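Putative carbohydrate-active enzyme (Uncultured organism, PDB 5WH8) probably hydrolyses O-glycosidic bonds as a cellulase, this chain being the family 5 glycoside hydrolase part of a longer protein. Local coordinates at residues 32-37 with 56-61; 62-67 with 269-274; 104-109 with 140-145; 247-252 with 296-301. All coordinates share one frame; numbering follows the deposited sequence.

Contact 1 (32-37 with 56-61); sequences RGMSSH and KDWNID. With EDO (1,2-ethanediol), chain M.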
# COMPACT_ATOMS: atom_id res chain seq x y z
N ARG A 32 -4.96 6.68 5.85
CA ARG A 32 -6.01 6.30 4.92
C ARG A 32 -5.67 6.81 3.53
O ARG A 32 -5.35 7.99 3.38
CB ARG A 32 -7.37 6.87 5.37
CG ARG A 32 -7.68 6.58 6.85
CD ARG A 32 -8.98 7.28 7.32
NE ARG A 32 -8.88 8.72 7.14
CZ ARG A 32 -9.34 9.65 7.98
NH1 ARG A 32 -9.98 9.32 9.11
NH2 ARG A 32 -9.18 10.92 7.67
N GLY A 33 -5.73 5.96 2.50
CA GLY A 33 -5.46 6.47 1.17
C GLY A 33 -5.90 5.57 0.03
O GLY A 33 -6.81 4.74 0.17
N MET A 34 -5.22 5.74 -1.11
CA MET A 34 -5.60 5.10 -2.38
C MET A 34 -4.43 4.38 -3.02
O MET A 34 -3.28 4.79 -2.87
CB MET A 34 -6.12 6.13 -3.39
CG MET A 34 -7.39 6.85 -3.00
SD MET A 34 -8.83 5.75 -2.88
CE MET A 34 -9.01 5.12 -4.56
N SER A 35 -4.75 3.29 -3.70
CA SER A 35 -3.80 2.55 -4.55
C SER A 35 -3.97 2.87 -6.03
O SER A 35 -5.09 3.02 -6.52
CB SER A 35 -3.98 1.03 -4.37
OG SER A 35 -3.00 0.28 -5.09
N SER A 36 -2.86 2.93 -6.76
CA SER A 36 -2.92 2.88 -8.21
C SER A 36 -3.47 1.54 -8.65
O SER A 36 -3.43 0.55 -7.90
CB SER A 36 -1.53 3.10 -8.85
OG SER A 36 -0.69 1.96 -8.72
N HIS A 37 -3.95 1.49 -9.89
CA HIS A 37 -4.16 0.22 -10.59
C HIS A 37 -2.80 -0.06 -11.29
O HIS A 37 -1.78 0.50 -10.88
CB HIS A 37 -5.34 0.38 -11.57
CG HIS A 37 -6.03 -0.89 -11.99
ND1 HIS A 37 -5.41 -1.87 -12.73
CD2 HIS A 37 -7.31 -1.30 -11.82
CE1 HIS A 37 -6.28 -2.84 -12.98
NE2 HIS A 37 -7.44 -2.52 -12.43
N LYS A 56 -5.35 17.37 -1.94
CA LYS A 56 -6.11 18.57 -1.57
C LYS A 56 -7.62 18.37 -1.51
O LYS A 56 -8.28 19.01 -0.67
CB LYS A 56 -5.80 19.71 -2.54
CG LYS A 56 -4.34 20.12 -2.62
CD LYS A 56 -3.73 20.54 -1.28
CE LYS A 56 -4.29 21.87 -0.77
NZ LYS A 56 -3.62 22.29 0.49
N ASP A 57 -8.17 17.53 -2.38
CA ASP A 57 -9.62 17.31 -2.47
C ASP A 57 -10.12 16.01 -1.83
O ASP A 57 -11.21 16.00 -1.26
CB ASP A 57 -10.08 17.32 -3.94
CG ASP A 57 -9.62 18.56 -4.71
OD1 ASP A 57 -9.55 19.66 -4.12
OD2 ASP A 57 -9.36 18.43 -5.92
N TRP A 58 -9.39 14.91 -1.95
CA TRP A 58 -9.84 13.66 -1.32
C TRP A 58 -9.24 13.49 0.09
O TRP A 58 -9.64 12.58 0.79
CB TRP A 58 -9.50 12.41 -2.15
CG TRP A 58 -10.03 12.28 -3.56
CD1 TRP A 58 -10.17 13.25 -4.52
CD2 TRP A 58 -10.46 11.06 -4.16
NE1 TRP A 58 -10.65 12.70 -5.68
CE2 TRP A 58 -10.84 11.35 -5.49
CE3 TRP A 58 -10.54 9.73 -3.72
CZ2 TRP A 58 -11.29 10.38 -6.37
CZ3 TRP A 58 -10.99 8.77 -4.58
CH2 TRP A 58 -11.37 9.09 -5.90
N ASN A 59 -8.24 14.30 0.46
CA ASN A 59 -7.65 14.26 1.80
C ASN A 59 -6.90 12.95 2.09
O ASN A 59 -6.89 12.48 3.23
CB ASN A 59 -8.74 14.48 2.86
CG ASN A 59 -9.59 15.70 2.57
OD1 ASN A 59 -10.79 15.59 2.30
ND2 ASN A 59 -8.97 16.86 2.60
N ILE A 60 -6.24 12.37 1.09
CA ILE A 60 -5.51 11.12 1.35
C ILE A 60 -4.25 11.39 2.17
O ILE A 60 -3.69 12.49 2.12
CB ILE A 60 -5.10 10.35 0.06
CG1 ILE A 60 -4.04 11.08 -0.80
CG2 ILE A 60 -6.34 9.98 -0.77
CD1 ILE A 60 -3.42 10.20 -1.88
N ASP A 61 -3.84 10.37 2.92
CA ASP A 61 -2.61 10.42 3.72
C ASP A 61 -1.45 9.69 3.05
O ASP A 61 -0.29 9.87 3.45
CB ASP A 61 -2.82 9.76 5.07
CG ASP A 61 -3.91 10.41 5.90
OD1 ASP A 61 -3.93 11.66 6.03
OD2 ASP A 61 -4.75 9.64 6.42
C1 EDO M . -8.66 -5.60 -11.03
O1 EDO M . -9.54 -4.50 -10.71
C2 EDO M . -8.89 -6.19 -12.43
O2 EDO M . -9.16 -5.19 -13.43
O HOH W 1 -7.31 10.57 5.39

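Contact 2 (62-67 with 269-274); sequences IFRLAI and VNWSFA. With EDO (1,2-ethanediol), chain M.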
# COMPACT_ATOMS: atom_id res chain seq x y z
N ILE A 62 -1.78 8.83 2.09
CA ILE A 62 -0.84 7.85 1.54
C ILE A 62 -1.31 7.42 0.13
O ILE A 62 -2.53 7.34 -0.13
CB ILE A 62 -0.73 6.63 2.50
CG1 ILE A 62 0.32 5.61 2.01
CG2 ILE A 62 -2.08 5.98 2.73
CD1 ILE A 62 0.74 4.68 3.15
N PHE A 63 -0.35 7.19 -0.77
CA PHE A 63 -0.63 6.66 -2.11
C PHE A 63 0.25 5.44 -2.34
O PHE A 63 1.41 5.44 -1.97
CB PHE A 63 -0.36 7.71 -3.21
CG PHE A 63 -0.95 7.34 -4.55
CD1 PHE A 63 -2.31 7.37 -4.77
CD2 PHE A 63 -0.13 6.91 -5.58
CE1 PHE A 63 -2.85 6.98 -5.97
CE2 PHE A 63 -0.67 6.53 -6.80
CZ PHE A 63 -2.02 6.57 -7.01
N ARG A 64 -0.31 4.42 -2.97
CA ARG A 64 0.41 3.18 -3.24
C ARG A 64 0.65 3.00 -4.74
O ARG A 64 -0.27 3.09 -5.54
CB ARG A 64 -0.40 2.00 -2.66
CG ARG A 64 0.13 0.61 -2.99
CD ARG A 64 -0.81 -0.36 -2.33
NE ARG A 64 -0.48 -1.78 -2.32
CZ ARG A 64 -1.16 -2.74 -2.95
NH1 ARG A 64 -2.13 -2.47 -3.82
NH2 ARG A 64 -0.84 -4.00 -2.73
N LEU A 65 1.92 2.74 -5.07
CA LEU A 65 2.37 2.50 -6.43
C LEU A 65 2.41 0.99 -6.66
O LEU A 65 3.34 0.31 -6.24
CB LEU A 65 3.75 3.15 -6.66
CG LEU A 65 3.86 4.64 -6.38
CD1 LEU A 65 5.31 5.05 -6.49
CD2 LEU A 65 3.01 5.46 -7.30
N ALA A 66 1.39 0.49 -7.34
CA ALA A 66 1.29 -0.94 -7.64
C ALA A 66 2.10 -1.25 -8.89
O ALA A 66 1.63 -1.01 -10.01
CB ALA A 66 -0.17 -1.35 -7.84
N ILE A 67 3.30 -1.78 -8.68
CA ILE A 67 4.25 -2.06 -9.75
C ILE A 67 4.11 -3.54 -10.13
O ILE A 67 4.73 -4.40 -9.52
CB ILE A 67 5.67 -1.72 -9.29
CG1 ILE A 67 5.76 -0.24 -8.92
CG2 ILE A 67 6.70 -2.04 -10.37
CD1 ILE A 67 6.68 0.03 -7.79
N VAL A 269 -5.76 1.26 2.47
CA VAL A 269 -5.51 1.77 1.13
C VAL A 269 -6.52 1.11 0.18
O VAL A 269 -6.55 -0.11 0.05
CB VAL A 269 -4.08 1.46 0.67
CG1 VAL A 269 -3.81 2.03 -0.71
CG2 VAL A 269 -3.04 2.00 1.68
N ASN A 270 -7.34 1.91 -0.49
CA ASN A 270 -8.42 1.41 -1.36
C ASN A 270 -7.97 1.14 -2.80
O ASN A 270 -7.30 1.98 -3.42
CB ASN A 270 -9.60 2.41 -1.37
CG ASN A 270 -10.73 2.00 -2.28
OD1 ASN A 270 -11.00 2.65 -3.28
ND2 ASN A 270 -11.42 0.92 -1.94
N TRP A 271 -8.41 0.00 -3.33
CA TRP A 271 -8.28 -0.34 -4.76
C TRP A 271 -9.53 0.11 -5.54
O TRP A 271 -10.61 -0.38 -5.23
CB TRP A 271 -8.13 -1.86 -4.90
CG TRP A 271 -7.83 -2.30 -6.31
CD1 TRP A 271 -8.74 -2.64 -7.25
CD2 TRP A 271 -6.54 -2.47 -6.90
NE1 TRP A 271 -8.10 -3.01 -8.41
CE2 TRP A 271 -6.75 -2.90 -8.22
CE3 TRP A 271 -5.23 -2.28 -6.46
CZ2 TRP A 271 -5.70 -3.14 -9.11
CZ3 TRP A 271 -4.19 -2.53 -7.33
CH2 TRP A 271 -4.43 -2.96 -8.63
N SER A 272 -9.43 0.99 -6.55
CA SER A 272 -8.19 1.61 -7.07
C SER A 272 -8.53 3.00 -7.59
O SER A 272 -9.70 3.28 -7.92
CB SER A 272 -7.56 0.79 -8.21
OG SER A 272 -8.36 0.92 -9.36
N PHE A 273 -7.51 3.84 -7.68
CA PHE A 273 -7.62 5.13 -8.36
C PHE A 273 -7.34 4.95 -9.84
O PHE A 273 -6.17 4.97 -10.27
CB PHE A 273 -6.66 6.15 -7.76
CG PHE A 273 -6.87 7.56 -8.25
CD1 PHE A 273 -7.96 8.30 -7.83
CD2 PHE A 273 -5.98 8.13 -9.14
CE1 PHE A 273 -8.15 9.62 -8.30
CE2 PHE A 273 -6.16 9.43 -9.59
CZ PHE A 273 -7.23 10.17 -9.17
N ALA A 274 -8.40 4.75 -10.60
CA ALA A 274 -8.34 4.46 -12.02
C ALA A 274 -9.75 4.68 -12.57
O ALA A 274 -10.70 4.71 -11.78
CB ALA A 274 -7.86 3.04 -12.27
C1 EDO M . -8.66 -5.60 -11.03
O1 EDO M . -9.54 -4.50 -10.71
C2 EDO M . -8.89 -6.19 -12.43
O2 EDO M . -9.16 -5.19 -13.43

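Contact 3 (104-109 with 140-145); sequences CIIDWH and KHVLYE. With EDO (1,2-ethanediol), chain B.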
# COMPACT_ATOMS: atom_id res chain seq x y z
N CYS A 104 4.20 7.23 0.75
CA CYS A 104 4.23 6.54 -0.54
C CYS A 104 4.65 5.10 -0.34
O CYS A 104 5.76 4.85 0.13
CB CYS A 104 5.19 7.25 -1.50
SG CYS A 104 5.27 6.54 -3.14
N ILE A 105 3.79 4.17 -0.74
CA ILE A 105 4.14 2.75 -0.73
C ILE A 105 4.65 2.36 -2.10
O ILE A 105 3.94 2.53 -3.11
CB ILE A 105 2.96 1.84 -0.38
CG1 ILE A 105 2.40 2.17 1.00
CG2 ILE A 105 3.39 0.39 -0.40
CD1 ILE A 105 1.10 1.43 1.35
N ILE A 106 5.88 1.84 -2.13
CA ILE A 106 6.46 1.20 -3.31
C ILE A 106 6.11 -0.27 -3.21
O ILE A 106 6.63 -0.98 -2.33
CB ILE A 106 8.00 1.42 -3.36
CG1 ILE A 106 8.32 2.92 -3.40
CG2 ILE A 106 8.60 0.69 -4.57
CD1 ILE A 106 9.82 3.25 -3.39
N ASP A 107 5.19 -0.71 -4.07
CA ASP A 107 4.65 -2.08 -3.99
C ASP A 107 5.13 -2.95 -5.16
O ASP A 107 4.79 -2.72 -6.33
CB ASP A 107 3.11 -1.98 -3.93
CG ASP A 107 2.38 -3.23 -4.39
OD1 ASP A 107 2.85 -4.37 -4.19
OD2 ASP A 107 1.27 -3.04 -4.96
N TRP A 108 5.98 -3.93 -4.84
CA TRP A 108 6.42 -4.96 -5.80
C TRP A 108 5.26 -5.95 -5.94
O TRP A 108 5.05 -6.85 -5.10
CB TRP A 108 7.70 -5.62 -5.29
CG TRP A 108 8.33 -6.66 -6.19
CD1 TRP A 108 8.37 -8.02 -5.98
CD2 TRP A 108 9.05 -6.43 -7.42
NE1 TRP A 108 9.07 -8.64 -6.99
CE2 TRP A 108 9.49 -7.68 -7.89
CE3 TRP A 108 9.35 -5.28 -8.16
CZ2 TRP A 108 10.21 -7.83 -9.07
CZ3 TRP A 108 10.07 -5.41 -9.33
CH2 TRP A 108 10.49 -6.68 -9.78
N HIS A 109 4.48 -5.74 -6.99
CA HIS A 109 3.10 -6.25 -7.03
C HIS A 109 3.02 -7.61 -7.69
O HIS A 109 2.57 -7.73 -8.83
CB HIS A 109 2.20 -5.22 -7.75
CG HIS A 109 0.71 -5.40 -7.54
ND1 HIS A 109 0.05 -4.88 -6.45
CD2 HIS A 109 -0.25 -5.97 -8.32
CE1 HIS A 109 -1.25 -5.12 -6.55
NE2 HIS A 109 -1.46 -5.78 -7.68
N LYS A 140 11.94 10.11 4.08
CA LYS A 140 11.22 9.74 5.30
C LYS A 140 9.84 9.18 5.01
O LYS A 140 9.26 8.53 5.87
CB LYS A 140 11.02 10.96 6.22
CG LYS A 140 12.22 11.39 7.03
CD LYS A 140 11.74 12.42 8.06
CE LYS A 140 12.84 12.90 8.96
NZ LYS A 140 12.26 13.79 10.00
N HIS A 141 9.31 9.45 3.82
CA HIS A 141 7.90 9.20 3.56
C HIS A 141 7.59 7.88 2.84
O HIS A 141 6.42 7.56 2.64
CB HIS A 141 7.31 10.34 2.74
CG HIS A 141 7.80 10.41 1.33
ND1 HIS A 141 9.14 10.56 1.01
CD2 HIS A 141 7.14 10.38 0.15
CE1 HIS A 141 9.27 10.60 -0.30
NE2 HIS A 141 8.07 10.50 -0.84
N VAL A 142 8.62 7.13 2.44
CA VAL A 142 8.39 5.86 1.74
C VAL A 142 8.23 4.65 2.67
O VAL A 142 8.80 4.59 3.77
CB VAL A 142 9.53 5.53 0.73
CG1 VAL A 142 9.58 6.57 -0.39
CG2 VAL A 142 10.89 5.40 1.41
N LEU A 143 7.42 3.70 2.22
CA LEU A 143 7.30 2.38 2.85
C LEU A 143 7.53 1.35 1.75
O LEU A 143 7.14 1.58 0.61
CB LEU A 143 5.93 2.14 3.50
CG LEU A 143 5.54 3.06 4.66
CD1 LEU A 143 4.97 4.36 4.13
CD2 LEU A 143 4.52 2.41 5.58
N TYR A 144 8.14 0.21 2.09
CA TYR A 144 8.52 -0.80 1.10
C TYR A 144 7.64 -2.06 1.22
O TYR A 144 7.74 -2.81 2.20
CB TYR A 144 10.02 -1.16 1.29
CG TYR A 144 11.01 0.01 1.16
CD1 TYR A 144 10.86 1.00 0.18
CD2 TYR A 144 12.12 0.10 2.01
CE1 TYR A 144 11.78 2.02 0.05
CE2 TYR A 144 13.02 1.12 1.91
CZ TYR A 144 12.85 2.09 0.93
OH TYR A 144 13.78 3.10 0.80
N GLU A 145 6.76 -2.28 0.24
CA GLU A 145 5.87 -3.45 0.22
C GLU A 145 6.50 -4.48 -0.73
O GLU A 145 6.39 -4.36 -1.95
CB GLU A 145 4.45 -3.05 -0.21
CG GLU A 145 3.45 -4.21 -0.25
CD GLU A 145 2.02 -3.79 -0.53
OE1 GLU A 145 1.78 -2.60 -0.85
OE2 GLU A 145 1.13 -4.67 -0.48
C1 EDO B . 8.76 5.04 7.12
O1 EDO B . 8.85 3.85 6.35
C2 EDO B . 7.53 5.81 6.71
O2 EDO B . 7.55 7.06 7.38

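Contact 4 (247-252 with 296-301); sequences GGVYFD and VSESGQ. With EDO (1,2-ethanediol), chain E.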
# COMPACT_ATOMS: atom_id res chain seq x y z
N GLY A 247 -18.70 -5.94 -10.29
CA GLY A 247 -19.97 -6.49 -9.83
C GLY A 247 -20.63 -5.55 -8.83
O GLY A 247 -20.46 -4.33 -8.91
N GLY A 248 -21.37 -6.11 -7.89
CA GLY A 248 -22.03 -5.29 -6.89
C GLY A 248 -21.06 -4.62 -5.94
O GLY A 248 -19.90 -5.02 -5.84
N VAL A 249 -21.54 -3.57 -5.27
CA VAL A 249 -20.77 -2.93 -4.17
C VAL A 249 -21.45 -3.32 -2.87
O VAL A 249 -22.68 -3.48 -2.80
CB VAL A 249 -20.68 -1.39 -4.31
CG1 VAL A 249 -19.73 -1.01 -5.45
CG2 VAL A 249 -22.05 -0.78 -4.50
N TYR A 250 -20.63 -3.52 -1.85
CA TYR A 250 -21.05 -4.06 -0.56
C TYR A 250 -20.64 -3.12 0.58
O TYR A 250 -19.74 -3.39 1.35
CB TYR A 250 -20.43 -5.44 -0.37
CG TYR A 250 -20.88 -6.47 -1.38
CD1 TYR A 250 -20.36 -6.51 -2.66
CD2 TYR A 250 -21.84 -7.42 -1.04
CE1 TYR A 250 -20.77 -7.47 -3.58
CE2 TYR A 250 -22.26 -8.37 -1.96
CZ TYR A 250 -21.73 -8.38 -3.23
OH TYR A 250 -22.14 -9.35 -4.14
N PHE A 251 -21.33 -2.01 0.68
CA PHE A 251 -20.95 -0.95 1.60
C PHE A 251 -21.27 -1.27 3.06
O PHE A 251 -20.57 -0.78 3.96
CB PHE A 251 -21.63 0.36 1.19
CG PHE A 251 -21.17 0.92 -0.13
CD1 PHE A 251 -19.87 0.79 -0.57
CD2 PHE A 251 -22.07 1.60 -0.94
CE1 PHE A 251 -19.47 1.32 -1.79
CE2 PHE A 251 -21.68 2.13 -2.17
CZ PHE A 251 -20.38 1.98 -2.60
N ASP A 252 -22.32 -2.05 3.32
CA ASP A 252 -22.63 -2.41 4.72
C ASP A 252 -21.50 -3.27 5.31
O ASP A 252 -21.03 -3.02 6.44
CB ASP A 252 -23.97 -3.16 4.81
CG ASP A 252 -25.17 -2.26 4.52
OD1 ASP A 252 -25.18 -1.09 4.96
OD2 ASP A 252 -26.11 -2.73 3.85
N VAL A 296 -16.13 11.02 -9.42
CA VAL A 296 -16.09 9.72 -8.75
C VAL A 296 -17.24 8.80 -9.15
O VAL A 296 -18.34 9.26 -9.48
CB VAL A 296 -16.10 9.87 -7.22
CG1 VAL A 296 -14.77 10.45 -6.73
CG2 VAL A 296 -17.25 10.72 -6.75
N SER A 297 -16.95 7.51 -9.11
CA SER A 297 -17.93 6.45 -9.21
C SER A 297 -18.70 6.29 -7.90
O SER A 297 -18.41 6.98 -6.92
CB SER A 297 -17.22 5.13 -9.52
OG SER A 297 -16.39 4.79 -8.42
N GLU A 298 -19.64 5.34 -7.86
CA GLU A 298 -20.36 5.06 -6.63
C GLU A 298 -19.37 4.63 -5.52
O GLU A 298 -19.42 5.11 -4.38
CB GLU A 298 -21.43 3.99 -6.86
CG GLU A 298 -22.29 3.69 -5.66
CD GLU A 298 -23.35 2.61 -5.92
OE1 GLU A 298 -23.31 1.96 -6.98
OE2 GLU A 298 -24.24 2.44 -5.06
N SER A 299 -18.45 3.72 -5.87
CA SER A 299 -17.42 3.30 -4.91
C SER A 299 -16.48 4.45 -4.52
O SER A 299 -16.17 4.65 -3.33
CB SER A 299 -16.60 2.11 -5.47
OG SER A 299 -15.63 1.62 -4.53
N GLY A 300 -16.06 5.26 -5.49
CA GLY A 300 -15.21 6.41 -5.19
C GLY A 300 -15.88 7.44 -4.27
O GLY A 300 -15.24 8.08 -3.42
N GLN A 301 -17.18 7.63 -4.45
CA GLN A 301 -17.94 8.56 -3.61
C GLN A 301 -17.92 8.08 -2.15
O GLN A 301 -17.69 8.87 -1.24
CB GLN A 301 -19.37 8.70 -4.15
CG GLN A 301 -20.27 9.58 -3.33
CD GLN A 301 -21.63 9.76 -4.00
OE1 GLN A 301 -21.99 10.86 -4.45
NE2 GLN A 301 -22.38 8.66 -4.10
C1 EDO E . -21.90 7.96 -8.76
O1 EDO E . -23.08 8.52 -9.35
C2 EDO E . -21.03 9.08 -8.22
O2 EDO E . -21.79 9.85 -7.29

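Contact 1 (32-37 with 56-61)
In the first beta-alpha-beta unit of the family 5 TIM barrel, Arg32, Gly33 and Met34 of strand 32-36 meet Trp58, Ile60 and Asp61 of the loop that leads from helix 48-56 into strand 62-68. Two hydrogen bonds join Arg32 to Asp61. Asp61 N gives to Arg32 O (2.9 Å, 167° at the hydrogen), and Arg32 N gives to the anti lone pair of Asp61 OD2 (3.0 Å). The Asp61 side chain can reach back because CG stands beside its own backbone N, anti to the carbonyl carbon (chi1 -59°). A water in the plane of the Arg32 guanidinium, at its edge, accepts from NH2 and donates to Asp61 OD2 and Asn59 O, so OD2 is gripped twice within the contact. The far ends are held by the C-terminal tail: Arg32 NH1 and NH2 bind the carbonyls of Pro310 and Gln309, while Asp61 OD1 forms a salt bridge with Lys311. Gly33 brings its CA to 4.1 Å from Ile60 CB. Beyond it the Met34 side chain, bent at chi2 and chi3, crosses both Ile60 and Trp58 at about a right angle. Met34 CG rests 4.0 Å from Ile60 CG2, and Leu307 of helix 298-307 covers Ile60 and Trp58. The Met-aromatic contact is oblique, with Met34 SD 4.1 Å from Trp58 CZ3.

Contact 2 (62-67 with 269-274)
The Trp271 indole presents its edge to Arg64 and Ala66: Arg64 NH1 and Ala66 CB lie 4.1 and 4.2 Å from Trp271 CZ3, both near the ring plane. The guanidinium also meets the indole at its edge, the two planes standing 76° apart, so this is no face-on cation-pi stack. Ser272 CB lies over one indole face, toward the rim. In the ring plane, Trp271 NE1 gives a fairly straight hydrogen bond (3.1 Å, 162°) to O1 of an ethanediol, probably from the crystallisation liquor. The Phe63 ring receives Phe273 CB at its edge, 4.3 Å from Phe63 CE1, with Leu65 CD2 at the edge as well. Deeper along the strands, Arg64 CB packs 3.9 Å from Val269 CG1, and Ile62 CG2 touches Val269 CG2. The Arg64 side chain runs extended from CG to NE, with CG anti to the backbone N (chi1 173°), and carries its charge past Val269 to salt bridges with Glu145 and Glu237. Strand 32-36 separates the two segments, and no hydrogen bond joins them directly. Arg64, Ala66 and Val269 meet inside the barrel, whereas Phe63 and Phe273 meet outside it, against Leu54 of helix 48-56. The cis peptide between Trp271 and Ser272, at the corner where strand 268-273 breaks, is characteristic of the active-site end of clan GH-A TIM barrels.

Contact 3 (104-109 with 140-145)
Asp107 and Glu145 both turn CG anti to the backbone N (chi1 157° and -179°), and the Glu145 chain stays extended beyond it, which brings the two carboxylates side by side. Their planes are 25° apart and stacked, with Asp107 OD1 3.9 Å from Glu145 OE1. Thr236 binds Glu145 OE2. Glu145 OE1 also lies 3.4 Å from Ile105 CG2. Asp107 OD2 takes a short hydrogen bond from His109 ND1 (2.7 Å), met on its syn side, which helps fix how the imidazole is turned. The backbones are parallel and in register, Cys104 beside Val142 through Asp107 beside Glu145, joined by five N-H...O=C bonds; the first runs from Cys104 N to His141 O and the last from Trp108 N to Glu145 O. On the face opposite Ile105, Asp107 and Glu145, the Ile106 and Tyr144 side chains lie together pointing the same way, CD1 of Ile106 4.1 Å from CE1 of Tyr144 at the ring edge. An ethanediol donates to Lys140 O and Val142 O. These are the third and fourth strands of the barrel, linked by the beta-alpha-beta crossover through helix 122-135; that helix covers Ile106 with Phe128 and Trp129, helix 83-100 lies over Cys104 and Val142, and strand 62-68 hydrogen-bonds to the backbones of Ile105 and Asp107 along the other edge of strand 103-109.

Contact 4 (247-252 with 296-301)
Phe251 pushes the CE2-CZ corner of its ring against the first turn of helix 298-307, overlapping Glu298 and Ser299. Its CE2 lies 3.9 Å from Glu298 CG, which sits at the ring edge in plane, and its CZ lies 4.0 Å from Ser299 CA, also near that plane. Glu298 O comes to 3.7 Å of Phe251 CZ from an oblique direction. The Glu298 side chain is extended, with CG anti to the backbone N (chi1 -177°), and so runs outward past the phenyl edge; its carboxylate plane is turned 76° from the ring. Val249 fills the angle between them. Its CG2 sits over one face of the Phe251 ring, toward the rim, and touches Glu298 CD at 3.9 Å. Val249 CG1 lies 4.4 Å from Ser299 CB. The contact joins the loop that follows barrel strand 233-239, where it enters helix 251-263, to the N terminus of the late helix 298-307; the centre of the contact lies about 20 Å from the centre of the chain. Both helix starts are defined here: Tyr250 occupies the N-cap position of one, and Ser297 that of the other. Ser297 OG accepts from Gly300 N (3.0 Å, 166°), a capping bond, and is also hydrogen-bonded to Ala281 O. Thr240 lies beside Val249 and Phe251 and shares a hydrogen bond with Ser299 OG, while Tyr302, one turn on in helix 298-307, stacks on the Phe251 ring. Farther round the same turn, Gln301 OE1 accepts a weak hydrogen bond from ethanediol O2.

From the N terminus, contact 1 closes first, bringing the loop after helix 48-56 back onto strand 32-36. Contact 2 opens directly afterwards at 62-67 and closes only at 269-274, bringing side chains of the second and eighth strands, the two neighbours of the first, into contact. Contact 3 is nested within that long loop and joins the third strand to the fourth; the salt bridge from Arg64 to Glu145 links contacts 2 and 3 inside the barrel. Contact 4 crosses contact 2: it begins at 247-252, before the eighth strand, and ends at 296-301, beyond it. Val296 packs on Trp58, so contact 4 also touches contact 1. Outside these loops the Cys25-Cys316 disulfide joins the two ends of the chain.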